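Local coordinates for protein acetylserotonin O-methyltransferase (Homo sapiens, PDB 4A6D) that catalyses the last step of melatonin synthesis, transferring a methyl group from S-adenosylmethionine to the hydroxyl of N-acetylserotonin, and works as a homodimer, at residues R153-F156 with M157-Q161; V208-I211 with P212-W216. All blocks are in the same frame, centred on the assembly; numbering follows the deposited sequence.

Contact 1: residues R153-F156 with M157-Q161. With SAM (S-adenosylmethionine), chain D.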
# COMPACT_ATOMS: atom_id res chain seq x y z
N ARG A 153 4.16 -1.74 -23.29
CA ARG A 153 2.89 -2.03 -23.96
C ARG A 153 2.57 -3.53 -23.84
O ARG A 153 1.42 -3.87 -23.55
CB ARG A 153 2.92 -1.60 -25.41
CG ARG A 153 1.57 -1.75 -26.12
CD ARG A 153 1.73 -1.73 -27.61
NE ARG A 153 2.38 -0.51 -28.08
CZ ARG A 153 3.61 -0.45 -28.57
NH1 ARG A 153 4.36 -1.54 -28.63
NH2 ARG A 153 4.11 0.70 -28.98
N LEU A 154 3.59 -4.42 -24.01
CA LEU A 154 3.45 -5.87 -23.83
C LEU A 154 3.01 -6.16 -22.39
O LEU A 154 2.05 -6.91 -22.20
CB LEU A 154 4.75 -6.64 -24.18
CG LEU A 154 4.73 -8.17 -23.98
CD1 LEU A 154 3.58 -8.84 -24.77
CD2 LEU A 154 6.05 -8.79 -24.37
N GLN A 155 3.66 -5.52 -21.39
CA GLN A 155 3.31 -5.69 -19.97
C GLN A 155 1.86 -5.25 -19.68
O GLN A 155 1.13 -6.01 -19.05
CB GLN A 155 4.36 -5.04 -19.03
CG GLN A 155 3.93 -4.86 -17.56
CD GLN A 155 4.05 -6.10 -16.67
OE1 GLN A 155 4.86 -6.14 -15.74
NE2 GLN A 155 3.17 -7.08 -16.87
N PHE A 156 1.45 -4.06 -20.17
CA PHE A 156 0.07 -3.56 -19.99
C PHE A 156 -0.93 -4.60 -20.54
O PHE A 156 -1.88 -4.99 -19.84
CB PHE A 156 -0.12 -2.20 -20.68
CG PHE A 156 -1.49 -1.58 -20.48
CD1 PHE A 156 -1.79 -0.86 -19.33
CD2 PHE A 156 -2.50 -1.75 -21.44
CE1 PHE A 156 -3.07 -0.31 -19.14
CE2 PHE A 156 -3.79 -1.21 -21.25
CZ PHE A 156 -4.06 -0.48 -20.10
N MET A 157 -0.69 -5.06 -21.78
CA MET A 157 -1.50 -6.04 -22.51
C MET A 157 -1.59 -7.38 -21.82
O MET A 157 -2.67 -7.98 -21.80
CB MET A 157 -0.96 -6.20 -23.92
CG MET A 157 -1.34 -5.07 -24.84
SD MET A 157 -0.61 -5.25 -26.48
CE MET A 157 -1.45 -6.75 -27.05
N GLN A 158 -0.45 -7.86 -21.25
CA GLN A 158 -0.39 -9.13 -20.53
C GLN A 158 -1.16 -8.98 -19.22
O GLN A 158 -1.83 -9.92 -18.80
CB GLN A 158 1.06 -9.50 -20.21
CG GLN A 158 1.95 -9.94 -21.37
CD GLN A 158 3.41 -9.99 -20.92
OE1 GLN A 158 3.95 -9.04 -20.33
NE2 GLN A 158 4.08 -11.11 -21.15
N ALA A 159 -1.05 -7.79 -18.59
CA ALA A 159 -1.68 -7.48 -17.30
C ALA A 159 -3.18 -7.50 -17.41
O ALA A 159 -3.85 -8.20 -16.64
CB ALA A 159 -1.19 -6.13 -16.78
N LEU A 160 -3.71 -6.77 -18.39
CA LEU A 160 -5.15 -6.66 -18.62
C LEU A 160 -5.91 -7.93 -19.00
O LEU A 160 -7.06 -8.09 -18.58
CB LEU A 160 -5.52 -5.43 -19.48
CG LEU A 160 -5.67 -4.14 -18.63
CD1 LEU A 160 -4.33 -3.56 -18.20
CD2 LEU A 160 -6.46 -3.10 -19.35
N GLN A 161 -5.26 -8.87 -19.71
CA GLN A 161 -5.90 -10.13 -20.13
C GLN A 161 -6.25 -11.07 -18.98
O GLN A 161 -7.20 -11.87 -19.07
CB GLN A 161 -5.07 -10.84 -21.21
CG GLN A 161 -3.87 -11.66 -20.74
CD GLN A 161 -3.22 -12.43 -21.86
OE1 GLN A 161 -3.69 -12.44 -23.02
NE2 GLN A 161 -2.12 -13.11 -21.54
N SAM D . -10.89 -4.37 -23.39
CA SAM D . -9.61 -4.79 -22.78
C SAM D . -9.67 -5.42 -21.37
O SAM D . -10.60 -5.11 -20.65
OXT SAM D . -8.82 -6.26 -20.93
CB SAM D . -8.68 -3.60 -22.85
CG SAM D . -9.08 -2.46 -21.91
SD SAM D . -7.80 -1.16 -22.03
CE SAM D . -8.15 -0.23 -20.59
C5' SAM D . -8.51 0.05 -23.20
C4' SAM D . -8.16 -0.49 -24.59
O4' SAM D . -8.62 0.51 -25.49
C3' SAM D . -6.61 -0.64 -24.82
O3' SAM D . -6.29 -1.93 -25.36
C2' SAM D . -6.29 0.56 -25.77
O2' SAM D . -5.20 0.42 -26.68
C1' SAM D . -7.63 0.69 -26.53
N9 SAM D . -7.81 2.02 -27.15
C8 SAM D . -7.58 3.25 -26.54
N7 SAM D . -7.85 4.21 -27.38
C5 SAM D . -8.22 3.67 -28.60
C6 SAM D . -8.59 4.17 -29.86
N6 SAM D . -8.70 5.51 -30.03
N1 SAM D . -8.93 3.29 -30.87
C2 SAM D . -8.82 1.96 -30.71
N3 SAM D . -8.46 1.46 -29.53
C4 SAM D . -8.21 2.24 -28.45
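F156 and L160, one turn apart on helix 150-161, show how i to i+4 spacing in an alpha helix can build one wall of a cofactor pocket in the class I methyltransferase domain. The L160 methyl CD1 sits squarely over the centre of the F156 ring, a CH-pi contact of 3.6 Å to the centroid and 13° off the ring normal. The ring is presented for this because its CG stands anti to the backbone N (chi1 -177°). The second methyl of L160, CD2, at the rim of the ring beside CZ, also meets S-adenosylmethionine, 3.6 Å from the transferable methyl carbon CE, while SD of the cofactor lies near the ring plane of F156, at its edge. Y108 meets the same ring edge-to-face, and Y147, a cofactor-binding residue, also packs against it. Replacing the F156 ring by the single methyl of an alanine is likely to leave L160 CD1 without the aromatic face it rests on and to open a gap beside the sulfonium.

Other side-chain pairs along the helix meet differently. R153 and M157 run side by side in the same direction, CG of the arginine 4.1 Å from SD of the methionine, with the guanidinium salt-bridged through NH1 to E150. L154 and Q158 slant across one another, and the leucine CG comes 3.8 Å from the glutamine amide carbon CD. The side chains of Q155 and Q158 cross at about a right angle, with their amide planes turned 54° against each other.

Beneath these side chains the backbone keeps regular i to i+4 bonds, from M157 N to R153 O through to L160 N and F156 O, the last pair 2.9 Å apart and nearly straight.

Contact 2: residues V208-I211 with P212-W216. With SAM (S-adenosylmethionine), chain D.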
# COMPACT_ATOMS: atom_id res chain seq x y z
N VAL A 208 -11.45 -8.12 -33.16
CA VAL A 208 -10.82 -7.35 -32.09
C VAL A 208 -10.34 -6.03 -32.72
O VAL A 208 -9.55 -6.05 -33.66
CB VAL A 208 -9.69 -8.12 -31.35
CG1 VAL A 208 -9.01 -7.24 -30.31
CG2 VAL A 208 -10.23 -9.39 -30.68
N PHE A 209 -10.89 -4.90 -32.25
CA PHE A 209 -10.51 -3.57 -32.73
C PHE A 209 -9.63 -2.85 -31.72
O PHE A 209 -9.98 -2.72 -30.55
CB PHE A 209 -11.75 -2.73 -33.07
CG PHE A 209 -11.45 -1.44 -33.80
CD1 PHE A 209 -11.08 -0.29 -33.10
CD2 PHE A 209 -11.51 -1.38 -35.19
CE1 PHE A 209 -10.80 0.89 -33.78
CE2 PHE A 209 -11.24 -0.19 -35.87
CZ PHE A 209 -10.90 0.94 -35.16
N ASP A 210 -8.48 -2.36 -32.17
CA ASP A 210 -7.55 -1.62 -31.31
C ASP A 210 -6.58 -0.80 -32.15
O ASP A 210 -6.62 -0.87 -33.37
CB ASP A 210 -6.83 -2.56 -30.31
CG ASP A 210 -6.67 -1.94 -28.93
OD1 ASP A 210 -5.93 -0.93 -28.82
OD2 ASP A 210 -7.25 -2.48 -27.95
N ILE A 211 -5.73 0.00 -31.48
CA ILE A 211 -4.75 0.86 -32.13
C ILE A 211 -3.68 -0.02 -32.80
O ILE A 211 -3.35 -1.08 -32.23
CB ILE A 211 -4.15 1.93 -31.16
CG1 ILE A 211 -3.30 1.30 -30.05
CG2 ILE A 211 -5.25 2.85 -30.60
CD1 ILE A 211 -2.28 2.22 -29.40
N PRO A 212 -3.15 0.42 -33.99
CA PRO A 212 -2.14 -0.37 -34.72
C PRO A 212 -1.03 -1.03 -33.94
O PRO A 212 -0.64 -2.14 -34.29
CB PRO A 212 -1.56 0.64 -35.70
CG PRO A 212 -2.72 1.52 -36.02
CD PRO A 212 -3.51 1.64 -34.75
N GLU A 213 -0.49 -0.35 -32.90
CA GLU A 213 0.59 -0.82 -32.05
C GLU A 213 0.17 -2.03 -31.18
O GLU A 213 0.99 -2.92 -30.92
CB GLU A 213 1.09 0.34 -31.15
CG GLU A 213 1.57 1.56 -31.93
CD GLU A 213 0.57 2.68 -32.17
OE1 GLU A 213 -0.54 2.42 -32.70
OE2 GLU A 213 0.92 3.84 -31.85
N VAL A 214 -1.11 -2.03 -30.71
CA VAL A 214 -1.66 -3.11 -29.89
C VAL A 214 -1.92 -4.34 -30.76
O VAL A 214 -1.52 -5.44 -30.40
CB VAL A 214 -2.90 -2.65 -29.06
CG1 VAL A 214 -3.65 -3.84 -28.45
CG2 VAL A 214 -2.48 -1.66 -27.97
N VAL A 215 -2.54 -4.14 -31.92
CA VAL A 215 -2.85 -5.22 -32.88
C VAL A 215 -1.58 -5.99 -33.30
O VAL A 215 -1.58 -7.23 -33.28
CB VAL A 215 -3.70 -4.67 -34.06
CG1 VAL A 215 -3.87 -5.70 -35.18
CG2 VAL A 215 -5.06 -4.17 -33.56
N TRP A 216 -0.47 -5.25 -33.59
CA TRP A 216 0.81 -5.80 -34.01
C TRP A 216 1.40 -6.63 -32.89
O TRP A 216 1.74 -7.79 -33.12
CB TRP A 216 1.75 -4.68 -34.49
CG TRP A 216 3.09 -5.13 -35.01
CD1 TRP A 216 4.27 -5.14 -34.33
CD2 TRP A 216 3.41 -5.54 -36.35
NE1 TRP A 216 5.30 -5.54 -35.15
CE2 TRP A 216 4.79 -5.81 -36.40
CE3 TRP A 216 2.65 -5.71 -37.53
CZ2 TRP A 216 5.44 -6.25 -37.57
CZ3 TRP A 216 3.29 -6.13 -38.69
CH2 TRP A 216 4.66 -6.40 -38.70
N SAM D . -10.89 -4.37 -23.39
CA SAM D . -9.61 -4.79 -22.78
C SAM D . -9.67 -5.42 -21.37
O SAM D . -10.60 -5.11 -20.65
OXT SAM D . -8.82 -6.26 -20.93
CB SAM D . -8.68 -3.60 -22.85
CG SAM D . -9.08 -2.46 -21.91
SD SAM D . -7.80 -1.16 -22.03
CE SAM D . -8.15 -0.23 -20.59
C5' SAM D . -8.51 0.05 -23.20
C4' SAM D . -8.16 -0.49 -24.59
O4' SAM D . -8.62 0.51 -25.49
C3' SAM D . -6.61 -0.64 -24.82
O3' SAM D . -6.29 -1.93 -25.36
C2' SAM D . -6.29 0.56 -25.77
O2' SAM D . -5.20 0.42 -26.68
C1' SAM D . -7.63 0.69 -26.53
N9 SAM D . -7.81 2.02 -27.15
C8 SAM D . -7.58 3.25 -26.54
N7 SAM D . -7.85 4.21 -27.38
C5 SAM D . -8.22 3.67 -28.60
C6 SAM D . -8.59 4.17 -29.86
N6 SAM D . -8.70 5.51 -30.03
N1 SAM D . -8.93 3.29 -30.87
C2 SAM D . -8.82 1.96 -30.71
N3 SAM D . -8.46 1.46 -29.53
C4 SAM D . -8.21 2.24 -28.45
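D210 and V214 face each other beside the ribose of S-adenosylmethionine, at the turn from strand 205-210 into helix 212-221. The aspartate carboxylate receives both ribose hydroxyls, O2' on OD1 at 2.6 Å and O3' on OD2 at 2.8 Å, an acidic residue at the end of the second strand as is familiar in Rossmann-like methyltransferases. V214 backs this grip: its CB lies 3.5 Å from D210 OD1, and its CG2 approaches O2' as well. I211 CG2 reaches the adenine, 3.7 Å from N3.

A second shell fixes the carboxylate. I211 N donates to D210 OD1 on its anti side at 2.8 Å, and G189 N binds OD2. I211, at the N-cap position, turns its carbonyl O to two donors: V215 N in the carbonyl plane at 3.2 Å, and V214 N from above that plane. With chi1 at 67°, I211 CG1 is set between the backbone N and carbonyl carbon, and there it packs on V214 CG2.

Farther out, F209 pairs its backbone with strand 182-186 and the loop after it, V208 joins strand 230-234, and E213 and V214 lean on helix 150-161.

How the contacts relate
Both contacts lie in the methyltransferase domain and touch the same cofactor, yet they treat different parts of it. Contact 1, within one helix, offers mainly apolar surface to the sulfonium end and is the more central, its centre about 9 Å from the centre of the chain, against about 18 Å for that of contact 2. Contact 2, at a strand-to-helix turn, adds charge and hydrogen bonds for the ribose, with apolar contacts to the adenine, and mixes buried residues with the exposed P212 and E213. The two centres are about 13 Å apart, and they meet directly: R153 NE lies 3.4 Å from E213 CB, and M157 CE is 3.6 Å from V214 O, so helices 150-161 and 212-221 pack together beside the pocket.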